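Local coordinates for putative aspartyl-tRNA synthetase (Leishmania major, PDB 6OD8), which probably catalyses the ATP-dependent attachment of L-aspartate to tRNA(Asp), as a class II aminoacyl-tRNA synthetase, at residues E326-A331 / N471-F476; I402-C407 / F446-F451; H406-L411 / D423-T428; G442-I447 / F476-E481. One frame throughout, in Å; residues are numbered along the deposited sequence.

Contact 1 of 4, residues E326-A331 / N471-F476. With EDO (1,2-ethanediol), chain H.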
# COMPACT_ATOMS: atom_id res chain seq x y z
N GLU A 326 -3.85 -11.98 21.70
CA GLU A 326 -4.58 -12.07 20.43
C GLU A 326 -3.86 -11.29 19.34
O GLU A 326 -3.87 -11.70 18.17
CB GLU A 326 -6.01 -11.54 20.62
CG GLU A 326 -6.79 -12.36 21.63
CD GLU A 326 -8.09 -11.70 22.04
OE1 GLU A 326 -8.77 -11.10 21.17
OE2 GLU A 326 -8.43 -11.78 23.23
N VAL A 327 -3.27 -10.14 19.71
CA VAL A 327 -2.45 -9.35 18.79
C VAL A 327 -1.17 -10.09 18.43
O VAL A 327 -0.78 -10.17 17.26
CB VAL A 327 -2.11 -7.99 19.42
CG1 VAL A 327 -1.18 -7.19 18.47
CG2 VAL A 327 -3.38 -7.21 19.74
N LEU A 328 -0.49 -10.64 19.44
CA LEU A 328 0.73 -11.38 19.22
C LEU A 328 0.47 -12.63 18.38
O LEU A 328 1.29 -12.99 17.53
CB LEU A 328 1.34 -11.73 20.59
CG LEU A 328 2.57 -12.62 20.59
CD1 LEU A 328 3.68 -11.91 19.79
CD2 LEU A 328 2.99 -12.89 22.04
N ASP A 329 -0.67 -13.29 18.58
CA ASP A 329 -1.05 -14.42 17.74
C ASP A 329 -1.09 -14.01 16.27
O ASP A 329 -0.58 -14.73 15.39
CB ASP A 329 -2.42 -14.98 18.17
CG ASP A 329 -2.38 -15.74 19.48
OD1 ASP A 329 -1.29 -16.04 20.02
OD2 ASP A 329 -3.49 -16.05 20.00
N VAL A 330 -1.72 -12.87 15.96
CA VAL A 330 -1.81 -12.40 14.58
C VAL A 330 -0.43 -12.05 14.05
O VAL A 330 -0.06 -12.43 12.94
CB VAL A 330 -2.78 -11.21 14.48
CG1 VAL A 330 -2.60 -10.43 13.17
CG2 VAL A 330 -4.24 -11.74 14.58
N ALA A 331 0.36 -11.32 14.84
CA ALA A 331 1.69 -10.89 14.41
C ALA A 331 2.59 -12.08 14.09
O ALA A 331 3.34 -12.05 13.10
CB ALA A 331 2.32 -10.02 15.51
N ASN A 471 1.39 -4.73 29.09
CA ASN A 471 0.82 -5.72 28.19
C ASN A 471 1.39 -5.47 26.80
O ASN A 471 0.70 -5.00 25.89
CB ASN A 471 -0.70 -5.60 28.18
CG ASN A 471 -1.32 -5.99 29.49
OD1 ASN A 471 -0.73 -6.74 30.26
ND2 ASN A 471 -2.53 -5.49 29.75
N SER A 472 2.67 -5.80 26.63
CA SER A 472 3.38 -5.42 25.41
C SER A 472 4.49 -6.43 25.14
O SER A 472 4.91 -7.17 26.02
CB SER A 472 3.97 -4.02 25.54
OG SER A 472 5.01 -4.01 26.50
N TYR A 473 4.99 -6.43 23.90
CA TYR A 473 6.09 -7.32 23.53
C TYR A 473 6.93 -6.65 22.45
O TYR A 473 6.47 -5.74 21.75
CB TYR A 473 5.57 -8.69 23.04
CG TYR A 473 4.82 -8.54 21.74
CD1 TYR A 473 5.50 -8.54 20.52
CD2 TYR A 473 3.44 -8.34 21.74
CE1 TYR A 473 4.82 -8.34 19.31
CE2 TYR A 473 2.75 -8.15 20.54
CZ TYR A 473 3.44 -8.14 19.33
OH TYR A 473 2.74 -7.94 18.16
N ASP A 474 8.15 -7.15 22.28
CA ASP A 474 8.99 -6.82 21.14
C ASP A 474 9.31 -8.11 20.38
O ASP A 474 9.46 -9.17 20.99
CB ASP A 474 10.33 -6.19 21.56
CG ASP A 474 10.27 -4.67 21.70
OD1 ASP A 474 9.16 -4.09 21.68
OD2 ASP A 474 11.36 -4.07 21.85
N MET A 475 9.42 -8.00 19.06
CA MET A 475 9.96 -9.06 18.22
C MET A 475 11.34 -8.71 17.71
O MET A 475 11.62 -7.56 17.37
CB MET A 475 9.08 -9.33 16.99
CG MET A 475 7.67 -9.72 17.32
SD MET A 475 6.71 -9.97 15.80
CE MET A 475 5.59 -11.25 16.36
N PHE A 476 12.18 -9.73 17.58
CA PHE A 476 13.56 -9.57 17.18
C PHE A 476 13.86 -10.49 16.00
O PHE A 476 13.45 -11.65 15.97
CB PHE A 476 14.52 -9.89 18.34
CG PHE A 476 14.34 -8.99 19.55
CD1 PHE A 476 15.11 -7.85 19.69
CD2 PHE A 476 13.39 -9.28 20.52
CE1 PHE A 476 14.94 -7.00 20.78
CE2 PHE A 476 13.21 -8.44 21.62
CZ PHE A 476 14.00 -7.30 21.76
C1 EDO H . 1.63 -18.25 15.77
O1 EDO H . 1.12 -19.19 14.81
C2 EDO H . 0.57 -17.88 16.81
O2 EDO H . -0.69 -17.71 16.16
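Leu328 lowers one methyl group almost perpendicularly onto the ring of Tyr473: CD1 of Leu328 is 3.7 Å from the centroid of that ring and only 7° off its normal. The result is a CH-pi contact over the centre of one face, with CD1 nearly equidistant from the six ring carbons. Leu328 CB makes a second contact, 3.8 Å from Tyr473 CE2, at the ring's CD2-CE2 side. Tyr473 CG stands between its own N and carbonyl carbon (chi1 67°), a position that starts the side chain off toward the helix. The phenol oxygen reaches apolar neighbours, Ala331 CB lying 3.4 Å from Tyr473 OH and Val327 CG1 standing farther off. In this class II synthetase catalytic domain helix 325-342 packs on the mostly antiparallel sheet against strand 472-477. The short axes of 326-331 and 472-476 are 9.9 Å apart and nearly parallel, at 16°. Phe526, which touches Val327, Ala331 and Tyr473 alike, lies on strand 523-529, which with helix 530-538 matches the strand-helix of class II motif 3. Met475 bends at its thioether and brings CE to 3.6 Å from Ala331 CB; the same methyl also meets Leu328 CD1 at 4.0 Å. On the outer side of the helix Asp329 forms a salt bridge with Arg401 and a hydrogen bond to Tyr68 of the second subunit, while an ethanediol, probably from the crystallisation liquor, donates to its backbone O.

Contact 2 of 4, residues I402-C407 / F446-F451. With EDO (1,2-ethanediol), chain E.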
# COMPACT_ATOMS: atom_id res chain seq x y z
N ILE A 402 9.70 -15.54 25.07
CA ILE A 402 10.36 -15.57 26.38
C ILE A 402 9.89 -14.34 27.14
O ILE A 402 9.91 -13.23 26.60
CB ILE A 402 11.90 -15.58 26.27
CG1 ILE A 402 12.39 -16.74 25.41
CG2 ILE A 402 12.55 -15.68 27.68
CD1 ILE A 402 13.90 -16.77 25.20
N ASN A 403 9.43 -14.55 28.36
CA ASN A 403 9.09 -13.44 29.23
C ASN A 403 10.30 -12.53 29.43
O ASN A 403 11.44 -13.00 29.55
CB ASN A 403 8.59 -13.99 30.58
CG ASN A 403 8.42 -12.91 31.59
OD1 ASN A 403 9.33 -12.61 32.36
ND2 ASN A 403 7.25 -12.31 31.61
N TYR A 404 10.04 -11.22 29.48
CA TYR A 404 11.10 -10.23 29.64
C TYR A 404 11.99 -10.53 30.85
O TYR A 404 13.22 -10.39 30.78
CB TYR A 404 10.47 -8.84 29.77
CG TYR A 404 11.46 -7.71 29.76
CD1 TYR A 404 11.79 -7.08 28.57
CD2 TYR A 404 12.06 -7.25 30.94
CE1 TYR A 404 12.70 -6.04 28.54
CE2 TYR A 404 12.97 -6.21 30.92
CZ TYR A 404 13.29 -5.61 29.72
OH TYR A 404 14.20 -4.57 29.67
N MET A 405 11.40 -10.94 31.98
CA MET A 405 12.23 -11.18 33.16
C MET A 405 13.13 -12.38 32.96
O MET A 405 14.26 -12.40 33.47
CB MET A 405 11.36 -11.35 34.41
CG MET A 405 10.65 -10.06 34.80
SD MET A 405 9.78 -10.24 36.39
CE MET A 405 8.27 -11.03 35.82
N HIS A 406 12.68 -13.39 32.19
CA HIS A 406 13.58 -14.49 31.87
C HIS A 406 14.61 -14.09 30.83
O HIS A 406 15.71 -14.66 30.81
CB HIS A 406 12.77 -15.71 31.44
CG HIS A 406 11.94 -16.29 32.54
ND1 HIS A 406 12.47 -17.04 33.57
CD2 HIS A 406 10.61 -16.19 32.80
CE1 HIS A 406 11.51 -17.39 34.40
NE2 HIS A 406 10.37 -16.88 33.97
N CYS A 407 14.29 -13.14 29.94
CA CYS A 407 15.31 -12.59 29.06
C CYS A 407 16.42 -11.92 29.86
O CYS A 407 17.60 -12.02 29.49
CB CYS A 407 14.71 -11.58 28.09
SG CYS A 407 13.61 -12.27 26.83
N PHE A 446 12.41 -14.24 17.65
CA PHE A 446 11.77 -14.53 18.93
C PHE A 446 11.08 -13.27 19.43
O PHE A 446 11.35 -12.16 18.98
CB PHE A 446 12.77 -15.08 19.96
CG PHE A 446 13.65 -14.03 20.60
CD1 PHE A 446 13.30 -13.47 21.81
CD2 PHE A 446 14.82 -13.61 19.98
CE1 PHE A 446 14.11 -12.50 22.42
CE2 PHE A 446 15.61 -12.62 20.56
CZ PHE A 446 15.26 -12.08 21.78
N ILE A 447 10.14 -13.46 20.35
CA ILE A 447 9.51 -12.31 20.98
C ILE A 447 9.86 -12.31 22.46
O ILE A 447 9.99 -13.37 23.07
CB ILE A 447 7.98 -12.28 20.74
CG1 ILE A 447 7.24 -13.20 21.69
CG2 ILE A 447 7.67 -12.67 19.30
CD1 ILE A 447 6.70 -12.52 22.93
N SER A 448 10.04 -11.11 23.02
CA SER A 448 10.23 -10.87 24.44
C SER A 448 8.95 -10.25 24.96
O SER A 448 8.53 -9.20 24.46
CB SER A 448 11.41 -9.95 24.71
OG SER A 448 11.58 -9.74 26.13
N ASP A 449 8.36 -10.87 25.98
CA ASP A 449 7.00 -10.61 26.44
C ASP A 449 7.01 -9.83 27.76
O ASP A 449 7.75 -10.18 28.68
CB ASP A 449 6.28 -11.95 26.61
CG ASP A 449 4.83 -11.78 26.91
OD1 ASP A 449 4.24 -10.82 26.38
OD2 ASP A 449 4.29 -12.61 27.69
N ARG A 450 6.16 -8.80 27.84
CA ARG A 450 5.87 -8.02 29.05
C ARG A 450 6.97 -7.03 29.38
O ARG A 450 7.70 -7.21 30.37
CB ARG A 450 5.61 -8.93 30.25
CG ARG A 450 4.18 -9.31 30.49
CD ARG A 450 4.01 -9.88 31.90
NE ARG A 450 2.59 -10.06 32.22
CZ ARG A 450 2.09 -9.96 33.45
NH1 ARG A 450 2.88 -9.67 34.47
NH2 ARG A 450 0.79 -10.13 33.65
N PHE A 451 7.07 -5.96 28.60
CA PHE A 451 8.16 -5.01 28.78
C PHE A 451 7.91 -4.11 29.99
O PHE A 451 6.76 -3.89 30.37
CB PHE A 451 8.32 -4.14 27.53
CG PHE A 451 9.38 -4.65 26.61
CD1 PHE A 451 10.51 -3.90 26.35
CD2 PHE A 451 9.24 -5.89 26.02
CE1 PHE A 451 11.50 -4.38 25.48
CE2 PHE A 451 10.21 -6.37 25.17
CZ PHE A 451 11.35 -5.62 24.90
C1 EDO E . 6.09 -15.60 27.63
O1 EDO E . 5.09 -15.54 26.61
C2 EDO E . 6.95 -16.84 27.43
O2 EDO E . 6.39 -17.97 28.12
O HOH W 1 7.84 -9.26 32.57
O HOH W 2 5.12 -13.41 30.06
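Tyr404 buries more surface here than any other residue, gripping segment 446-451 with both backbone and ring. Its N donates to Asp449 O over a short 2.6 Å. CG is anti to the backbone N (chi1 -172°), on the side of Ser448 and Arg450, and the ring carbon CD1 of Tyr404 lies 3.6 Å from Ser448 OG. The ring takes an edge-to-face position against Phe451: the CD1-CE1 edge of Tyr404 points at the phenylalanine face, CD1 over its centre, with planes at 59°. Its hydroxyl is hydrogen-bonded to Asp423 O beyond the segments.

Ile402, next in buried area, acts through its backbone. Strands 400-403 and 445-449 are parallel neighbours, and Ile402 N donates to Ile447 O while Asp449 N donates to Ile402 O at 2.9 Å. Its side chain shares a sheet face with Ser448, whose buried OG lies 3.3 Å from Cys407 SG.

Asp449, paired with Asn403 on the other face, has its carboxylate held by the hydroxyls of Tyr324 and Tyr325. Asn403 is the N-cap of helix 404-412, its OD1 accepting from Met405 N at 2.7 Å and weakly from His406 N.

The Asn403 amide thus works at both ends: OD1 caps the helix and ND2 reaches Asp449 OD2 and Arg450 O through one water each. The parallel pairing is carried on into the helix by the Tyr404 N bond to Asp449 O, with the Tyr404-Phe451 pair beside it, whereas Ser448 OG, Cys407 SG aside, has no partner in the model.

Contact 3 of 4, residues H406-L411 / D423-T428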
# COMPACT_ATOMS: atom_id res chain seq x y z
N HIS A 406 12.68 -13.39 32.19
CA HIS A 406 13.58 -14.49 31.87
C HIS A 406 14.61 -14.09 30.83
O HIS A 406 15.71 -14.66 30.81
CB HIS A 406 12.77 -15.71 31.44
CG HIS A 406 11.94 -16.29 32.54
ND1 HIS A 406 12.47 -17.04 33.57
CD2 HIS A 406 10.61 -16.19 32.80
CE1 HIS A 406 11.51 -17.39 34.40
NE2 HIS A 406 10.37 -16.88 33.97
N CYS A 407 14.29 -13.14 29.94
CA CYS A 407 15.31 -12.59 29.06
C CYS A 407 16.42 -11.92 29.86
O CYS A 407 17.60 -12.02 29.49
CB CYS A 407 14.71 -11.58 28.09
SG CYS A 407 13.61 -12.27 26.83
N ILE A 408 16.05 -11.17 30.90
CA ILE A 408 17.04 -10.58 31.79
C ILE A 408 17.90 -11.68 32.41
O ILE A 408 19.13 -11.56 32.49
CB ILE A 408 16.36 -9.74 32.88
CG1 ILE A 408 15.67 -8.50 32.29
CG2 ILE A 408 17.39 -9.35 33.99
CD1 ILE A 408 16.62 -7.45 31.78
N GLU A 409 17.26 -12.76 32.88
CA GLU A 409 18.03 -13.82 33.53
C GLU A 409 18.98 -14.49 32.55
O GLU A 409 20.09 -14.86 32.92
CB GLU A 409 17.09 -14.86 34.15
CG GLU A 409 16.24 -14.35 35.29
CD GLU A 409 15.22 -15.38 35.74
OE1 GLU A 409 15.37 -16.56 35.35
OE2 GLU A 409 14.28 -15.01 36.47
N LEU A 410 18.56 -14.63 31.29
CA LEU A 410 19.41 -15.24 30.28
C LEU A 410 20.63 -14.38 30.00
O LEU A 410 21.76 -14.89 29.94
CB LEU A 410 18.60 -15.48 29.00
CG LEU A 410 19.30 -16.09 27.77
CD1 LEU A 410 20.02 -17.38 28.14
CD2 LEU A 410 18.29 -16.34 26.67
N LEU A 411 20.43 -13.07 29.84
CA LEU A 411 21.55 -12.15 29.72
C LEU A 411 22.48 -12.27 30.91
O LEU A 411 23.71 -12.28 30.74
CB LEU A 411 21.04 -10.71 29.60
CG LEU A 411 20.62 -10.31 28.20
CD1 LEU A 411 19.71 -9.09 28.28
CD2 LEU A 411 21.87 -10.01 27.38
N ASP A 423 15.38 -3.41 34.49
CA ASP A 423 16.38 -2.71 33.69
C ASP A 423 16.06 -2.83 32.21
O ASP A 423 15.39 -3.77 31.76
CB ASP A 423 17.79 -3.26 33.99
CG ASP A 423 18.36 -2.71 35.29
OD1 ASP A 423 17.73 -1.80 35.88
OD2 ASP A 423 19.43 -3.19 35.74
N ASP A 424 16.52 -1.86 31.43
CA ASP A 424 16.20 -1.80 30.01
C ASP A 424 17.26 -2.55 29.21
O ASP A 424 18.44 -2.53 29.54
CB ASP A 424 16.10 -0.36 29.53
CG ASP A 424 14.90 0.38 30.13
OD1 ASP A 424 13.92 -0.28 30.54
OD2 ASP A 424 14.94 1.63 30.18
N ILE A 425 16.83 -3.22 28.15
CA ILE A 425 17.72 -3.97 27.28
C ILE A 425 18.08 -3.07 26.09
O ILE A 425 17.31 -2.94 25.14
CB ILE A 425 17.08 -5.29 26.85
CG1 ILE A 425 16.71 -6.10 28.11
CG2 ILE A 425 18.04 -6.08 25.98
CD1 ILE A 425 16.16 -7.49 27.86
N ASN A 426 19.28 -2.47 26.13
CA ASN A 426 19.71 -1.50 25.12
C ASN A 426 20.05 -2.17 23.79
O ASN A 426 19.58 -3.28 23.50
CB ASN A 426 20.91 -0.68 25.62
CG ASN A 426 22.21 -1.50 25.69
OD1 ASN A 426 22.97 -1.57 24.72
ND2 ASN A 426 22.46 -2.10 26.83
N THR A 427 20.84 -1.50 22.94
CA THR A 427 21.13 -2.05 21.62
C THR A 427 22.31 -3.01 21.64
O THR A 427 22.29 -4.03 20.93
CB THR A 427 21.37 -0.92 20.62
OG1 THR A 427 20.25 -0.04 20.61
CG2 THR A 427 21.52 -1.50 19.21
N THR A 428 23.33 -2.75 22.45
CA THR A 428 24.35 -3.77 22.66
C THR A 428 23.76 -5.00 23.33
O THR A 428 24.12 -6.13 23.00
CB THR A 428 25.52 -3.22 23.47
OG1 THR A 428 26.04 -2.04 22.83
CG2 THR A 428 26.64 -4.25 23.58
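Within 406-411, Cys407 is the first to meet segment 423-428: its CB, directed toward that segment, lies 4.3 Å from Ile425 CD1, a loose apolar touch. Ile408 follows with a closer one. Its CD1 lies 3.9 Å from Ile425 CG1, and an equal 3.9 Å from the carbonyl oxygen of Asp423, so that one methyl spans the side chain of one residue and the backbone of another. The second torsion places it there, chi2 -70° folding CD1 back instead of extending the chain. Leu411 returns to the contact one turn after Cys407, to whose O its N is hydrogen-bonded; its CD1 touches Ile425 CD1 at 3.9 Å and Ile425 CG2 at 4.1 Å. Ile425 is met by residues spaced i, i+1, i+4 along one side of the helix, inserting an extended CG1-CD1 arm (chi2 -176°) among Cys407, Ile408 and Leu411.

The arrangement joins helix 404-412 to the approach to helix 427-441, which begins just after the N-cap residue Asn426; farther along that helix, Leu432 and Leu433 pack on Leu411 and Cys407. Polar ties of the approach include the Tyr404 hydroxyl on Asp423 O and Ala420 N on Asp423 OD2; the weak cap bond from poorly ordered Thr428 N to Asn426 OD1 is less certain. Between the segments the chemistry is almost wholly aliphatic, with Ile408 CD1 also against a carbonyl oxygen and no polar bond, so the contact rests on shape and burial of hydrocarbon.

Contact 4 of 4, residues G442-I447 / F476-E481. With EDO (1,2-ethanediol), chain K.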
# COMPACT_ATOMS: atom_id res chain seq x y z
N GLY A 442 18.21 -22.11 18.89
CA GLY A 442 18.44 -22.39 17.47
C GLY A 442 17.68 -21.52 16.50
O GLY A 442 17.59 -21.88 15.32
N THR A 443 17.15 -20.38 16.95
CA THR A 443 16.29 -19.57 16.11
C THR A 443 16.81 -18.14 16.05
O THR A 443 17.40 -17.63 17.00
CB THR A 443 14.83 -19.57 16.60
OG1 THR A 443 14.03 -18.80 15.70
CG2 THR A 443 14.72 -18.99 18.01
N ASP A 444 16.60 -17.52 14.88
CA ASP A 444 16.93 -16.13 14.60
C ASP A 444 15.77 -15.18 14.87
O ASP A 444 15.93 -13.97 14.65
CB ASP A 444 17.35 -15.94 13.12
CG ASP A 444 18.56 -16.77 12.73
OD1 ASP A 444 19.56 -16.78 13.46
OD2 ASP A 444 18.50 -17.40 11.66
N PHE A 445 14.62 -15.69 15.34
CA PHE A 445 13.40 -14.92 15.52
C PHE A 445 12.78 -15.25 16.87
O PHE A 445 12.59 -16.43 17.17
CB PHE A 445 12.39 -15.23 14.41
CG PHE A 445 11.16 -14.36 14.44
CD1 PHE A 445 11.11 -13.19 13.70
CD2 PHE A 445 10.07 -14.68 15.23
CE1 PHE A 445 9.99 -12.37 13.73
CE2 PHE A 445 8.95 -13.86 15.26
CZ PHE A 445 8.92 -12.70 14.51
N PHE A 446 12.41 -14.24 17.65
CA PHE A 446 11.77 -14.53 18.93
C PHE A 446 11.08 -13.27 19.43
O PHE A 446 11.35 -12.16 18.98
CB PHE A 446 12.77 -15.08 19.96
CG PHE A 446 13.65 -14.03 20.60
CD1 PHE A 446 13.30 -13.47 21.81
CD2 PHE A 446 14.82 -13.61 19.98
CE1 PHE A 446 14.11 -12.50 22.42
CE2 PHE A 446 15.61 -12.62 20.56
CZ PHE A 446 15.26 -12.08 21.78
N ILE A 447 10.14 -13.46 20.35
CA ILE A 447 9.51 -12.31 20.98
C ILE A 447 9.86 -12.31 22.46
O ILE A 447 9.99 -13.37 23.07
CB ILE A 447 7.98 -12.28 20.74
CG1 ILE A 447 7.24 -13.20 21.69
CG2 ILE A 447 7.67 -12.67 19.30
CD1 ILE A 447 6.70 -12.52 22.93
N PHE A 476 12.18 -9.73 17.58
CA PHE A 476 13.56 -9.57 17.18
C PHE A 476 13.86 -10.49 16.00
O PHE A 476 13.45 -11.65 15.97
CB PHE A 476 14.52 -9.89 18.34
CG PHE A 476 14.34 -8.99 19.55
CD1 PHE A 476 15.11 -7.85 19.69
CD2 PHE A 476 13.39 -9.28 20.52
CE1 PHE A 476 14.94 -7.00 20.78
CE2 PHE A 476 13.21 -8.44 21.62
CZ PHE A 476 14.00 -7.30 21.76
N ILE A 477 14.60 -9.95 15.03
CA ILE A 477 15.15 -10.71 13.92
C ILE A 477 16.66 -10.53 13.94
O ILE A 477 17.14 -9.39 13.93
CB ILE A 477 14.58 -10.26 12.55
CG1 ILE A 477 13.06 -10.39 12.51
CG2 ILE A 477 15.21 -11.08 11.44
CD1 ILE A 477 12.45 -9.95 11.16
N ARG A 478 17.39 -11.64 13.96
CA ARG A 478 18.85 -11.62 14.06
C ARG A 478 19.34 -10.66 15.15
O ARG A 478 20.27 -9.88 14.95
CB ARG A 478 19.48 -11.27 12.70
CG ARG A 478 19.07 -12.16 11.53
CD ARG A 478 20.01 -11.96 10.37
NE ARG A 478 19.49 -12.53 9.13
CZ ARG A 478 19.75 -13.76 8.69
NH1 ARG A 478 20.52 -14.56 9.41
NH2 ARG A 478 19.24 -14.19 7.54
N GLY A 479 18.69 -10.70 16.31
CA GLY A 479 19.15 -9.93 17.46
C GLY A 479 18.82 -8.46 17.44
O GLY A 479 19.38 -7.69 18.23
N GLU A 480 17.92 -8.02 16.55
CA GLU A 480 17.57 -6.61 16.44
C GLU A 480 16.06 -6.47 16.40
O GLU A 480 15.37 -7.24 15.72
CB GLU A 480 18.21 -5.99 15.19
CG GLU A 480 19.72 -6.14 15.22
CD GLU A 480 20.42 -5.29 14.17
OE1 GLU A 480 20.01 -4.13 13.95
OE2 GLU A 480 21.39 -5.79 13.57
N GLU A 481 15.57 -5.46 17.13
CA GLU A 481 14.14 -5.22 17.26
C GLU A 481 13.53 -4.89 15.90
O GLU A 481 14.03 -4.04 15.17
CB GLU A 481 13.90 -4.07 18.25
CG GLU A 481 12.45 -3.84 18.64
CD GLU A 481 11.74 -2.78 17.79
OE1 GLU A 481 12.43 -2.04 17.05
OE2 GLU A 481 10.50 -2.69 17.87
C1 EDO K . 21.20 -13.56 16.53
O1 EDO K . 22.61 -13.76 16.47
C2 EDO K . 20.48 -14.66 15.78
O2 EDO K . 20.57 -14.44 14.37
O HOH W 3 16.61 -12.63 17.11
O HOH W 4 20.28 -17.73 9.98
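Phe446 and Phe476, cross-strand partners in an antiparallel hydrogen-bonded pair, lay their rings nearly parallel, at 15°, but slid so far apart that they barely overlap, with centroids 5.0 Å from each other. Phe446 CG lies between its N and carbonyl carbon (chi1 78°), which sets the root of its ring on the side of Phe476. Phe476 CD2 stands over the rim of the Phe446 face, 3.6 Å from CZ of Phe446. In the backbone Phe476 N donates to Phe446 O at 2.9 Å, and Phe446 N returns a longer bond to Phe476 O. On the opposite sheet face Phe445 meets Ile477 edge-on: CG1 of Ile477 lies near the ring plane, 3.6 Å from Phe445 CD1.

Beyond this pair, toward the type I' turn Ile477-Glu480 that links strands 472-477 and 480-487 as a hairpin, Asp444 O accepts from Arg478 N at 2.8 Å. The two side chains cross obliquely. Asp444 OD2, 4.1 Å from Arg478 NH1, has no N-H pointing at it, a proximity of charges beyond a salt bridge; OD1 forms a salt bridge with Lys438, OD2 accepts from Val362 N, and Arg478 NE donates to Leu536 O.

Helix 427-441 covers the Phe446-Phe476 face through Leu433, Val437 and Glu430, whereas Phe445 looks onto Met475 of strand 472-477 and Phe335 of helix 325-342.

Contacts 1, 2 and 4 lie on neighbouring strands of one sheet: contact 1 on 472-477, contact 2 on 400-403 and 445-449, contact 4 on 445-449 and the hairpin 472-477/480-487. Contact 3 is the helical flank beside it. Contacts 2 and 4 use strand 445-449 on its two edges, parallel in one and antiparallel in the other, and are therefore backbone-bonded; contacts 1 and 3 have no hydrogen bond between their segments. All five touching residues of contact 1 are buried, but in contact 3 Asp423 and Ile425 are partly exposed. Contacts 1 and 4 meet at Met475 and Phe445, whereas contacts 2 and 3 share His406 and Cys407 and join through Tyr404 to Asp423.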